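Local coordinates for galactose-binding like protein (Bacteroides thetaiotaomicron, PDB 7M1A) that probably binds carbohydrate as a SusE-like protein, this chain being its calcium-binding C-terminal portion with a galactose-binding-like fold, at residues L45-A56 and N164-E172; P88-C96 and W106-N117. All coordinates share one frame; numbering follows the deposited sequence.

Contact 1: L45-A56 and N164-E172. With CA (calcium ion), chain F; EDO (1,2-ethanediol), chain E.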
loop_
_atom_site.group_PDB
_atom_site.type_symbol
_atom_site.label_atom_id
_atom_site.label_comp_id
_atom_site.label_asym_id
_atom_site.label_seq_id
_atom_site.Cartn_x
_atom_site.Cartn_y
_atom_site.Cartn_z
ATOM N N LEU A 45 -2.426 10.645 -5.436
ATOM C CA LEU A 45 -1.829 9.514 -6.084
ATOM C C LEU A 45 -1.618 9.859 -7.544
ATOM O O LEU A 45 -2.251 10.797 -8.092
ATOM C CB LEU A 45 -2.620 8.211 -5.877
ATOM C CG LEU A 45 -4.001 8.102 -6.557
ATOM C CD1 LEU A 45 -3.932 7.854 -8.068
ATOM C CD2 LEU A 45 -4.797 6.953 -5.905
ATOM N N HIS A 46 -0.682 9.130 -8.157
ATOM C CA HIS A 46 -0.349 9.444 -9.539
ATOM C C HIS A 46 0.280 8.232 -10.205
ATOM O O HIS A 46 1.256 7.699 -9.684
ATOM C CB HIS A 46 0.659 10.622 -9.533
ATOM C CG HIS A 46 0.776 11.314 -10.839
ATOM N ND1 HIS A 46 0.983 10.649 -12.073
ATOM C CD2 HIS A 46 0.750 12.650 -11.088
ATOM C CE1 HIS A 46 1.042 11.608 -13.006
ATOM N NE2 HIS A 46 0.894 12.810 -12.423
ATOM N N THR A 47 -0.279 7.745 -11.336
ATOM C CA THR A 47 0.281 6.559 -11.990
ATOM C C THR A 47 1.426 6.861 -12.944
ATOM O O THR A 47 1.970 5.905 -13.515
ATOM C CB THR A 47 -0.809 5.841 -12.803
ATOM O OG1 THR A 47 -1.326 6.680 -13.840
ATOM C CG2 THR A 47 -1.979 5.403 -11.934
ATOM N N GLY A 48 1.803 8.161 -13.085
ATOM C CA GLY A 48 2.885 8.505 -14.000
ATOM C C GLY A 48 2.348 8.915 -15.377
ATOM O O GLY A 48 1.167 9.245 -15.567
ATOM N N THR A 49 3.261 8.905 -16.356
ATOM C CA THR A 49 2.952 9.315 -17.734
ATOM C C THR A 49 3.444 8.282 -18.725
ATOM O O THR A 49 3.428 8.575 -19.895
ATOM C CB THR A 49 3.578 10.677 -18.046
ATOM O OG1 THR A 49 4.989 10.658 -17.793
ATOM C CG2 THR A 49 3.023 11.766 -17.149
ATOM N N GLY A 50 3.876 7.107 -18.287
ATOM C CA GLY A 50 4.196 6.030 -19.230
ATOM C C GLY A 50 2.943 5.538 -19.962
ATOM O O GLY A 50 1.813 5.614 -19.455
ATOM N N THR A 51 3.131 5.000 -21.168
ATOM C CA THR A 51 1.973 4.572 -21.935
ATOM C C THR A 51 1.545 3.216 -21.397
ATOM O O THR A 51 2.386 2.334 -21.251
ATOM C CB THR A 51 2.334 4.380 -23.410
ATOM O OG1 THR A 51 2.664 5.718 -23.853
ATOM C CG2 THR A 51 1.228 3.725 -24.200
ATOM N N LYS A 52 0.253 3.093 -21.040
ATOM C CA LYS A 52 -0.301 1.837 -20.573
ATOM C C LYS A 52 -0.993 1.072 -21.685
ATOM O O LYS A 52 -1.551 1.714 -22.584
ATOM C CB LYS A 52 -1.239 2.056 -19.368
ATOM C CG LYS A 52 -0.506 2.615 -18.150
ATOM C CD LYS A 52 -1.437 2.805 -16.947
ATOM C CE LYS A 52 -0.700 3.221 -15.673
ATOM N NZ LYS A 52 0.244 2.144 -15.249
ATOM N N ASP A 53 -1.116 -0.240 -21.485
ATOM C CA ASP A 53 -1.829 -1.127 -22.412
ATOM C C ASP A 53 -3.358 -0.985 -22.332
ATOM O O ASP A 53 -4.090 -1.439 -23.226
ATOM C CB ASP A 53 -1.502 -2.627 -22.207
ATOM C CG ASP A 53 -0.133 -2.989 -22.698
ATOM O OD1 ASP A 53 0.495 -2.160 -23.425
ATOM O OD2 ASP A 53 0.291 -4.119 -22.384
ATOM N N GLY A 54 -3.829 -0.426 -21.239
ATOM C CA GLY A 54 -5.242 -0.313 -20.960
ATOM C C GLY A 54 -5.465 0.615 -19.778
ATOM O O GLY A 54 -4.524 1.060 -19.139
ATOM N N PRO A 55 -6.755 0.869 -19.457
ATOM C CA PRO A 55 -7.160 1.743 -18.341
ATOM C C PRO A 55 -6.358 1.450 -17.076
ATOM O O PRO A 55 -6.192 0.274 -16.670
ATOM C CB PRO A 55 -8.637 1.377 -18.167
ATOM C CG PRO A 55 -9.128 1.070 -19.594
ATOM C CD PRO A 55 -7.912 0.336 -20.210
ATOM N N ALA A 56 -5.933 2.502 -16.365
ATOM C CA ALA A 56 -5.269 2.280 -15.085
ATOM C C ALA A 56 -6.318 1.748 -14.121
ATOM O O ALA A 56 -7.457 2.173 -14.099
ATOM C CB ALA A 56 -4.723 3.557 -14.508
ATOM N N ASN A 164 -5.962 12.423 -22.716
ATOM C CA ASN A 164 -6.343 11.400 -23.691
ATOM C C ASN A 164 -5.526 10.101 -23.535
ATOM O O ASN A 164 -5.351 9.329 -24.497
ATOM C CB ASN A 164 -6.300 11.897 -25.149
ATOM C CG ASN A 164 -7.106 10.996 -26.061
ATOM O OD1 ASN A 164 -8.138 10.459 -25.650
ATOM N ND2 ASN A 164 -6.675 10.850 -27.308
ATOM N N ASN A 165 -5.153 9.762 -22.297
ATOM C CA ASN A 165 -4.527 8.466 -22.070
ATOM C C ASN A 165 -5.096 7.811 -20.797
ATOM O O ASN A 165 -6.106 8.236 -20.228
ATOM C CB ASN A 165 -2.991 8.495 -22.182
ATOM C CG ASN A 165 -2.332 9.323 -21.074
ATOM O OD1 ASN A 165 -2.343 8.953 -19.904
ATOM N ND2 ASN A 165 -1.718 10.468 -21.414
ATOM N N TYR A 166 -4.448 6.711 -20.372
ATOM C CA TYR A 166 -5.028 5.821 -19.362
ATOM C C TYR A 166 -4.518 6.151 -17.943
ATOM O O TYR A 166 -5.027 5.556 -16.998
ATOM C CB TYR A 166 -4.695 4.350 -19.664
ATOM C CG TYR A 166 -5.374 3.771 -20.869
ATOM C CD1 TYR A 166 -6.732 3.930 -21.104
ATOM C CD2 TYR A 166 -4.613 3.199 -21.885
ATOM C CE1 TYR A 166 -7.367 3.378 -22.238
ATOM C CE2 TYR A 166 -5.219 2.673 -23.022
ATOM C CZ TYR A 166 -6.592 2.791 -23.215
ATOM O OH TYR A 166 -7.197 2.248 -24.318
ATOM N N ASN A 167 -3.520 7.062 -17.798
ATOM C CA ASN A 167 -2.997 7.418 -16.485
ATOM C C ASN A 167 -4.060 8.096 -15.634
ATOM O O ASN A 167 -5.024 8.644 -16.129
ATOM C CB ASN A 167 -1.690 8.208 -16.659
ATOM C CG ASN A 167 -0.588 7.286 -17.121
ATOM O OD1 ASN A 167 -0.133 6.421 -16.342
ATOM N ND2 ASN A 167 -0.122 7.450 -18.349
ATOM N N ILE A 168 -3.796 8.141 -14.333
ATOM C CA ILE A 168 -4.673 8.901 -13.461
ATOM C C ILE A 168 -3.878 9.551 -12.322
ATOM O O ILE A 168 -2.979 8.947 -11.727
ATOM C CB ILE A 168 -5.849 8.030 -12.913
ATOM C CG1 ILE A 168 -6.853 8.840 -12.081
ATOM C CG2 ILE A 168 -5.299 6.821 -12.139
ATOM C CD1 ILE A 168 -8.106 8.089 -11.731
ATOM N N CYS A 169 -4.260 10.792 -11.949
ATOM C CA CYS A 169 -3.794 11.399 -10.706
ATOM C C CYS A 169 -4.994 12.193 -10.128
ATOM O O CYS A 169 -5.792 12.767 -10.868
ATOM C CB CYS A 169 -2.593 12.321 -10.959
ATOM S SG CYS A 169 -2.858 13.734 -12.060
ATOM N N PHE A 170 -5.053 12.303 -8.807
ATOM C CA PHE A 170 -6.076 13.085 -8.131
ATOM C C PHE A 170 -5.696 13.213 -6.652
ATOM O O PHE A 170 -4.734 12.524 -6.211
ATOM C CB PHE A 170 -7.512 12.571 -8.305
ATOM C CG PHE A 170 -7.784 11.255 -7.655
ATOM C CD1 PHE A 170 -7.345 10.058 -8.275
ATOM C CD2 PHE A 170 -8.491 11.162 -6.476
ATOM C CE1 PHE A 170 -7.633 8.809 -7.713
ATOM C CE2 PHE A 170 -8.769 9.896 -5.904
ATOM C CZ PHE A 170 -8.306 8.749 -6.524
ATOM N N THR A 171 -6.412 14.084 -5.886
ATOM C CA THR A 171 -5.995 14.399 -4.528
ATOM C C THR A 171 -6.851 13.722 -3.445
ATOM O O THR A 171 -6.288 13.502 -2.322
ATOM C CB THR A 171 -5.915 15.911 -4.270
ATOM O OG1 THR A 171 -5.457 16.136 -2.931
ATOM C CG2 THR A 171 -7.254 16.631 -4.401
ATOM N N GLU A 172 -8.157 13.467 -3.637
ATOM C CA GLU A 172 -8.985 12.977 -2.536
ATOM C C GLU A 172 -10.231 12.338 -3.127
ATOM O O GLU A 172 -10.732 12.805 -4.172
ATOM C CB GLU A 172 -9.420 14.124 -1.584
ATOM C CG GLU A 172 -10.067 13.685 -0.273
ATOM C CD GLU A 172 -9.146 12.929 0.693
ATOM O OE1 GLU A 172 -7.919 12.903 0.488
ATOM O OE2 GLU A 172 -9.663 12.449 1.704
HETATM CA CA CA F . -5.942 13.941 -0.092
HETATM C C1 EDO E . 2.377 14.740 -15.257
HETATM O O1 EDO E . 1.482 14.809 -14.177
HETATM C C2 EDO E . 2.946 16.104 -15.587
HETATM O O2 EDO E . 3.211 16.605 -14.334
HETATM O O HOH W 1 2.497 5.567 -16.189
HETATM O O HOH W 2 -1.738 5.349 -21.373
HETATM O O HOH W 3 -4.046 15.327 -0.144
#
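Asn167 reaches into the bend made by Thr47 to Gly50, and its side chain can be followed outward. Asn167 CB lies 3.2 Å from both Thr47 OG1 and Gly48 O; with CG anti to the carbonyl carbon (chi1 -72°), the amide beyond it is carried into the bend. CG packs against Gly48 O, OD1 takes the hydroxyl of Thr47 on an in-plane lone pair (Thr47 OG1 to Asn167 OD1 2.8 Å), and ND2 gives a nearly straight bond to Gly50 O, 2.9 Å away and close to the amide plane. A second hydrogen of ND2 goes to Asn165 OD1, whose bond from Asn167 N closes an Asx turn. A leucine here would probably cost Gly50 O the amide donor and the Thr47 hydroxyl its acceptor, setting the bend free to shift. Thr47 suits its place because OG1 also accepts from Ile168 N (2.9 Å). These bonds continue a short antiparallel ladder at the edge of the four-stranded sheet of this jelly-roll-like β-sandwich, where Leu45 and Phe170 form a hydrogen-bonded pair. Cys169 CB sits over one face of the His46 ring, whose ND1 accepts from Gly48 N. Gly54 CA lies 3.8 Å from the centroid of the Tyr166 ring, over the same face as Pro55 CD. Beyond the ladder, calcium is bound by Thr171 O and Glu172 OE1, with Tyr28, Asn31 and Arg33 completing the protein ligands.

Contact 2: P88-C96 and W106-N117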
loop_
_atom_site.group_PDB
_atom_site.type_symbol
_atom_site.label_atom_id
_atom_site.label_comp_id
_atom_site.label_asym_id
_atom_site.label_seq_id
_atom_site.Cartn_x
_atom_site.Cartn_y
_atom_site.Cartn_z
ATOM N N PRO A 88 -8.534 12.543 -14.101
ATOM C CA PRO A 88 -9.468 11.627 -14.803
ATOM C C PRO A 88 -10.586 12.407 -15.494
ATOM O O PRO A 88 -11.089 13.444 -15.005
ATOM C CB PRO A 88 -9.989 10.752 -13.629
ATOM C CG PRO A 88 -9.887 11.673 -12.418
ATOM C CD PRO A 88 -8.609 12.465 -12.623
ATOM N N ARG A 89 -10.980 11.883 -16.672
ATOM C CA ARG A 89 -12.116 12.479 -17.403
ATOM C C ARG A 89 -13.262 11.470 -17.492
ATOM O O ARG A 89 -14.401 11.807 -17.170
ATOM C CB ARG A 89 -11.679 12.950 -18.798
ATOM C CG ARG A 89 -12.821 13.570 -19.582
ATOM C CD ARG A 89 -12.314 14.166 -20.891
ATOM N NE ARG A 89 -13.403 14.843 -21.604
ATOM C CZ ARG A 89 -13.254 15.419 -22.794
ATOM N NH1 ARG A 89 -12.076 15.338 -23.405
ATOM N NH2 ARG A 89 -14.245 16.131 -23.318
ATOM N N ARG A 90 -12.994 10.224 -17.929
ATOM C CA ARG A 90 -14.006 9.170 -17.862
ATOM C C ARG A 90 -13.455 8.013 -17.037
ATOM O O ARG A 90 -12.316 7.604 -17.273
ATOM C CB ARG A 90 -14.254 8.627 -19.271
ATOM C CG ARG A 90 -15.094 9.594 -20.108
ATOM C CD ARG A 90 -16.582 9.468 -19.755
ATOM N NE ARG A 90 -17.077 8.126 -20.105
ATOM C CZ ARG A 90 -17.392 7.038 -19.334
ATOM N NH1 ARG A 90 -17.329 6.998 -17.989
ATOM N NH2 ARG A 90 -17.751 5.940 -19.985
ATOM N N TYR A 91 -14.206 7.617 -16.013
ATOM C CA TYR A 91 -13.668 6.620 -15.090
ATOM C C TYR A 91 -14.825 5.889 -14.443
ATOM O O TYR A 91 -15.972 6.285 -14.610
ATOM C CB TYR A 91 -12.739 7.273 -14.029
ATOM C CG TYR A 91 -13.338 8.362 -13.161
ATOM C CD1 TYR A 91 -13.525 9.670 -13.631
ATOM C CD2 TYR A 91 -13.681 8.073 -11.843
ATOM C CE1 TYR A 91 -14.017 10.653 -12.776
ATOM C CE2 TYR A 91 -14.167 9.067 -10.995
ATOM C CZ TYR A 91 -14.333 10.364 -11.459
ATOM O OH TYR A 91 -14.810 11.342 -10.622
ATOM N N GLU A 92 -14.492 4.766 -13.795
ATOM C CA GLU A 92 -15.544 3.940 -13.241
ATOM C C GLU A 92 -15.213 3.566 -11.797
ATOM O O GLU A 92 -14.029 3.420 -11.449
ATOM C CB GLU A 92 -15.713 2.623 -14.010
ATOM C CG GLU A 92 -16.182 2.843 -15.441
ATOM C CD GLU A 92 -16.070 1.622 -16.327
ATOM O OE1 GLU A 92 -15.478 0.608 -15.927
ATOM O OE2 GLU A 92 -16.699 1.674 -17.355
ATOM N N VAL A 93 -16.245 3.390 -10.954
ATOM C CA VAL A 93 -16.066 2.879 -9.596
ATOM C C VAL A 93 -16.708 1.519 -9.524
ATOM O O VAL A 93 -17.893 1.400 -9.888
ATOM C CB VAL A 93 -16.662 3.846 -8.520
ATOM C CG1 VAL A 93 -16.325 3.369 -7.117
ATOM C CG2 VAL A 93 -16.185 5.259 -8.785
ATOM N N TRP A 94 -15.980 0.515 -9.020
ATOM C CA TRP A 94 -16.452 -0.876 -8.957
ATOM C C TRP A 94 -16.319 -1.327 -7.499
ATOM O O TRP A 94 -15.515 -0.792 -6.704
ATOM C CB TRP A 94 -15.630 -1.851 -9.837
ATOM C CG TRP A 94 -15.723 -1.618 -11.297
ATOM C CD1 TRP A 94 -15.382 -0.471 -12.002
ATOM C CD2 TRP A 94 -16.251 -2.537 -12.263
ATOM N NE1 TRP A 94 -15.515 -0.720 -13.399
ATOM C CE2 TRP A 94 -16.100 -1.962 -13.550
ATOM C CE3 TRP A 94 -16.883 -3.781 -12.113
ATOM C CZ2 TRP A 94 -16.547 -2.661 -14.695
ATOM C CZ3 TRP A 94 -17.258 -4.506 -13.253
ATOM C CH2 TRP A 94 -17.073 -3.934 -14.522
ATOM N N GLY A 95 -17.124 -2.325 -7.086
ATOM C CA GLY A 95 -17.055 -2.802 -5.725
ATOM C C GLY A 95 -17.358 -4.289 -5.612
ATOM O O GLY A 95 -17.801 -4.955 -6.594
ATOM N N CYS A 96 -16.924 -4.880 -4.480
ATOM C CA CYS A 96 -17.373 -6.228 -4.133
ATOM C C CYS A 96 -17.446 -6.346 -2.620
ATOM O O CYS A 96 -17.000 -5.487 -1.892
ATOM C CB CYS A 96 -16.517 -7.333 -4.765
ATOM S SG CYS A 96 -14.777 -7.327 -4.230
ATOM N N TRP A 106 -11.586 -9.283 -12.905
ATOM C CA TRP A 106 -12.826 -8.518 -12.703
ATOM C C TRP A 106 -14.043 -9.385 -12.320
ATOM O O TRP A 106 -15.138 -8.888 -12.042
ATOM C CB TRP A 106 -13.123 -7.682 -13.944
ATOM C CG TRP A 106 -12.190 -6.534 -14.131
ATOM C CD1 TRP A 106 -11.066 -6.457 -14.931
ATOM C CD2 TRP A 106 -12.213 -5.324 -13.378
ATOM N NE1 TRP A 106 -10.458 -5.221 -14.780
ATOM C CE2 TRP A 106 -11.170 -4.505 -13.865
ATOM C CE3 TRP A 106 -13.128 -4.812 -12.471
ATOM C CZ2 TRP A 106 -10.968 -3.217 -13.389
ATOM C CZ3 TRP A 106 -12.928 -3.516 -12.015
ATOM C CH2 TRP A 106 -11.876 -2.744 -12.476
ATOM N N ASP A 107 -13.912 -10.698 -12.416
ATOM C CA ASP A 107 -15.051 -11.569 -12.325
ATOM C C ASP A 107 -15.971 -11.265 -11.148
ATOM O O ASP A 107 -17.198 -11.379 -11.303
ATOM C CB ASP A 107 -14.618 -13.052 -12.303
ATOM C CG ASP A 107 -14.099 -13.548 -13.650
ATOM O OD1 ASP A 107 -14.364 -12.915 -14.703
ATOM O OD2 ASP A 107 -13.515 -14.640 -13.655
ATOM N N GLN A 108 -15.433 -11.088 -9.908
ATOM C CA GLN A 108 -16.268 -10.983 -8.742
ATOM C C GLN A 108 -16.852 -9.549 -8.577
ATOM O O GLN A 108 -17.601 -9.319 -7.606
ATOM C CB GLN A 108 -15.563 -11.372 -7.433
ATOM C CG GLN A 108 -14.614 -10.315 -6.909
ATOM C CD GLN A 108 -13.568 -10.949 -6.015
ATOM O OE1 GLN A 108 -12.532 -11.368 -6.508
ATOM N NE2 GLN A 108 -13.886 -11.031 -4.720
ATOM N N TRP A 109 -16.376 -8.536 -9.356
ATOM C CA TRP A 109 -16.635 -7.066 -9.103
ATOM C C TRP A 109 -17.913 -6.662 -9.841
ATOM O O TRP A 109 -18.206 -7.158 -10.950
ATOM C CB TRP A 109 -15.408 -6.303 -9.606
ATOM C CG TRP A 109 -14.163 -6.592 -8.818
ATOM C CD1 TRP A 109 -13.258 -7.563 -9.070
ATOM C CD2 TRP A 109 -13.714 -5.831 -7.708
ATOM N NE1 TRP A 109 -12.255 -7.496 -8.100
ATOM C CE2 TRP A 109 -12.496 -6.408 -7.278
ATOM C CE3 TRP A 109 -14.260 -4.702 -7.032
ATOM C CZ2 TRP A 109 -11.774 -5.888 -6.203
ATOM C CZ3 TRP A 109 -13.526 -4.195 -5.979
ATOM C CH2 TRP A 109 -12.321 -4.803 -5.557
ATOM N N VAL A 110 -18.581 -5.639 -9.263
ATOM C CA VAL A 110 -19.745 -5.068 -9.857
ATOM C C VAL A 110 -19.490 -3.582 -10.073
ATOM O O VAL A 110 -18.880 -2.891 -9.262
ATOM C CB VAL A 110 -20.969 -5.358 -8.956
ATOM C CG1 VAL A 110 -22.239 -4.670 -9.432
ATOM C CG2 VAL A 110 -21.261 -6.865 -8.995
ATOM N N LYS A 111 -19.952 -3.060 -11.209
ATOM C CA LYS A 111 -19.712 -1.652 -11.545
ATOM C C LYS A 111 -20.782 -0.802 -10.846
ATOM O O LYS A 111 -21.967 -1.030 -11.018
ATOM C CB LYS A 111 -19.744 -1.386 -13.056
ATOM C CG LYS A 111 -19.399 0.083 -13.388
ATOM C CD LYS A 111 -19.192 0.333 -14.881
ATOM C CE LYS A 111 -20.450 0.097 -15.687
ATOM N NZ LYS A 111 -20.210 0.501 -17.073
ATOM N N LEU A 112 -20.320 0.111 -9.991
ATOM C CA LEU A 112 -21.185 0.909 -9.106
ATOM C C LEU A 112 -21.551 2.212 -9.814
ATOM O O LEU A 112 -22.706 2.687 -9.727
ATOM C CB LEU A 112 -20.488 1.159 -7.785
ATOM C CG LEU A 112 -20.201 -0.122 -6.965
ATOM C CD1 LEU A 112 -19.257 0.428 -5.862
ATOM C CD2 LEU A 112 -21.480 -0.597 -6.295
ATOM N N LEU A 113 -20.561 2.829 -10.492
ATOM C CA LEU A 113 -20.740 4.164 -11.056
ATOM C C LEU A 113 -19.941 4.314 -12.350
ATOM O O LEU A 113 -18.774 3.919 -12.402
ATOM C CB LEU A 113 -20.162 5.279 -10.137
ATOM C CG LEU A 113 -20.896 5.437 -8.783
ATOM C CD1 LEU A 113 -20.064 6.258 -7.808
ATOM C CD2 LEU A 113 -22.315 5.983 -8.932
ATOM N N ASP A 114 -20.605 4.971 -13.328
ATOM C CA ASP A 114 -19.926 5.472 -14.527
ATOM C C ASP A 114 -19.744 6.973 -14.305
ATOM O O ASP A 114 -20.739 7.691 -14.122
ATOM C CB ASP A 114 -20.844 5.408 -15.747
ATOM C CG ASP A 114 -21.139 3.997 -16.165
ATOM O OD1 ASP A 114 -20.187 3.326 -16.502
ATOM O OD2 ASP A 114 -22.307 3.543 -16.022
HETATM N N MSE A 115 -18.505 7.451 -14.214
HETATM C CA MSE A 115 -18.229 8.856 -13.911
HETATM C C MSE A 115 -17.702 9.550 -15.151
HETATM O O MSE A 115 -16.860 9.038 -15.889
HETATM C CB MSE A 115 -17.184 9.007 -12.773
HETATM C CG MSE A 115 -17.595 8.283 -11.521
HETATM SE SE MSE A 115 -19.176 9.084 -10.628
HETATM C CE MSE A 115 -18.347 10.793 -10.133
ATOM N N GLU A 116 -18.152 10.798 -15.304
ATOM C CA GLU A 116 -17.544 11.702 -16.258
ATOM C C GLU A 116 -17.280 13.044 -15.574
ATOM O O GLU A 116 -18.180 13.632 -14.993
ATOM C CB GLU A 116 -18.408 11.920 -17.513
ATOM C CG GLU A 116 -17.736 12.946 -18.458
ATOM C CD GLU A 116 -18.447 13.245 -19.751
ATOM O OE1 GLU A 116 -19.495 12.632 -19.969
ATOM O OE2 GLU A 116 -17.919 14.074 -20.539
ATOM N N ASN A 117 -16.035 13.506 -15.628
ATOM C CA ASN A 117 -15.709 14.850 -15.156
ATOM C C ASN A 117 -16.019 15.802 -16.324
ATOM O O ASN A 117 -15.323 15.786 -17.371
ATOM C CB ASN A 117 -14.214 14.928 -14.840
ATOM C CG ASN A 117 -13.770 16.323 -14.454
ATOM O OD1 ASN A 117 -12.832 16.851 -15.020
ATOM N ND2 ASN A 117 -14.451 16.914 -13.485
HETATM O O HOH W 4 -15.808 15.588 -20.074
HETATM O O HOH W 5 -18.136 4.043 -17.961
#
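Met115, present as selenomethionine, lays its CB squarely over the centre of the Tyr91 ring, 3.4 Å from the centroid. Tyr91 holds CG between its backbone N and carbonyl carbon (chi1 58°), which turns the ring across toward the neighbouring strand, while its hydroxyl is hydrogen-bonded to Asp140. On this same buried face Val93 and Leu113 lie side by side, meeting CB to CB, and strands 70-74 and 140-143 pack against them, so apolar side chains suit these positions. The two strands form an antiparallel ladder within the larger sheet of the β-sandwich. A classic beta bulge interrupts it where Leu112 N and Leu113 N both bond to Val93 O, at 2.7 Å and 3.1 Å respectively. Past the bulge Gly95 leaves room for Leu112 CD1, which a CB at that position would strike. The indole of Trp94, on the other face, is sandwiched: Lys111 CB stands over the centre of its six-membered ring, 3.6 Å from the centroid, and the edge of Trp106 approaches the opposite face with the planes at 52°. Trp94 NE1 is held by Glu92 OE1, which it meets from above the carboxylate plane. Farther along, Cys96 SG sits over the Trp109 six-membered ring, 3.6 Å from its centroid. The face that carries Trp94 becomes looser and more polar toward Asp114 and Glu116, both exposed, and is partly bridged by water. Lys111 NZ makes a salt bridge with Asp114 OD1 (2.9 Å) and a long one with Glu92 OE2, probably easing the closeness of the two carboxylates. A water joins both acids to Arg90 NH2, while Arg90 NH1 donates to Met115 O from above its carbonyl plane, on the face opposite Tyr91 N.

Overall arrangement
From the N terminus, the chain passes the calcium ligands Tyr28, Asn31 and Arg33 before entering 45-56, the first half of contact 1. It then runs through strands 56-66 and 70-74 to 88-96, where contact 2 opens; nine intervening residues lead to 106-117, which closes this short excursion as a pair of neighbouring strands. Helix 130-138 and strands 140-143 and 151-158 follow before 164-172 returns to 45-56 and closes the long loop of contact 1, inside which contact 2 is nested. The ladder of contact 1 edges the four-stranded sheet, while its Ala56 end leads into strand 56-66 of the larger sheet, to which contact 2 belongs; the contacts touch where Pro88 packs against Ile168 and Cys169.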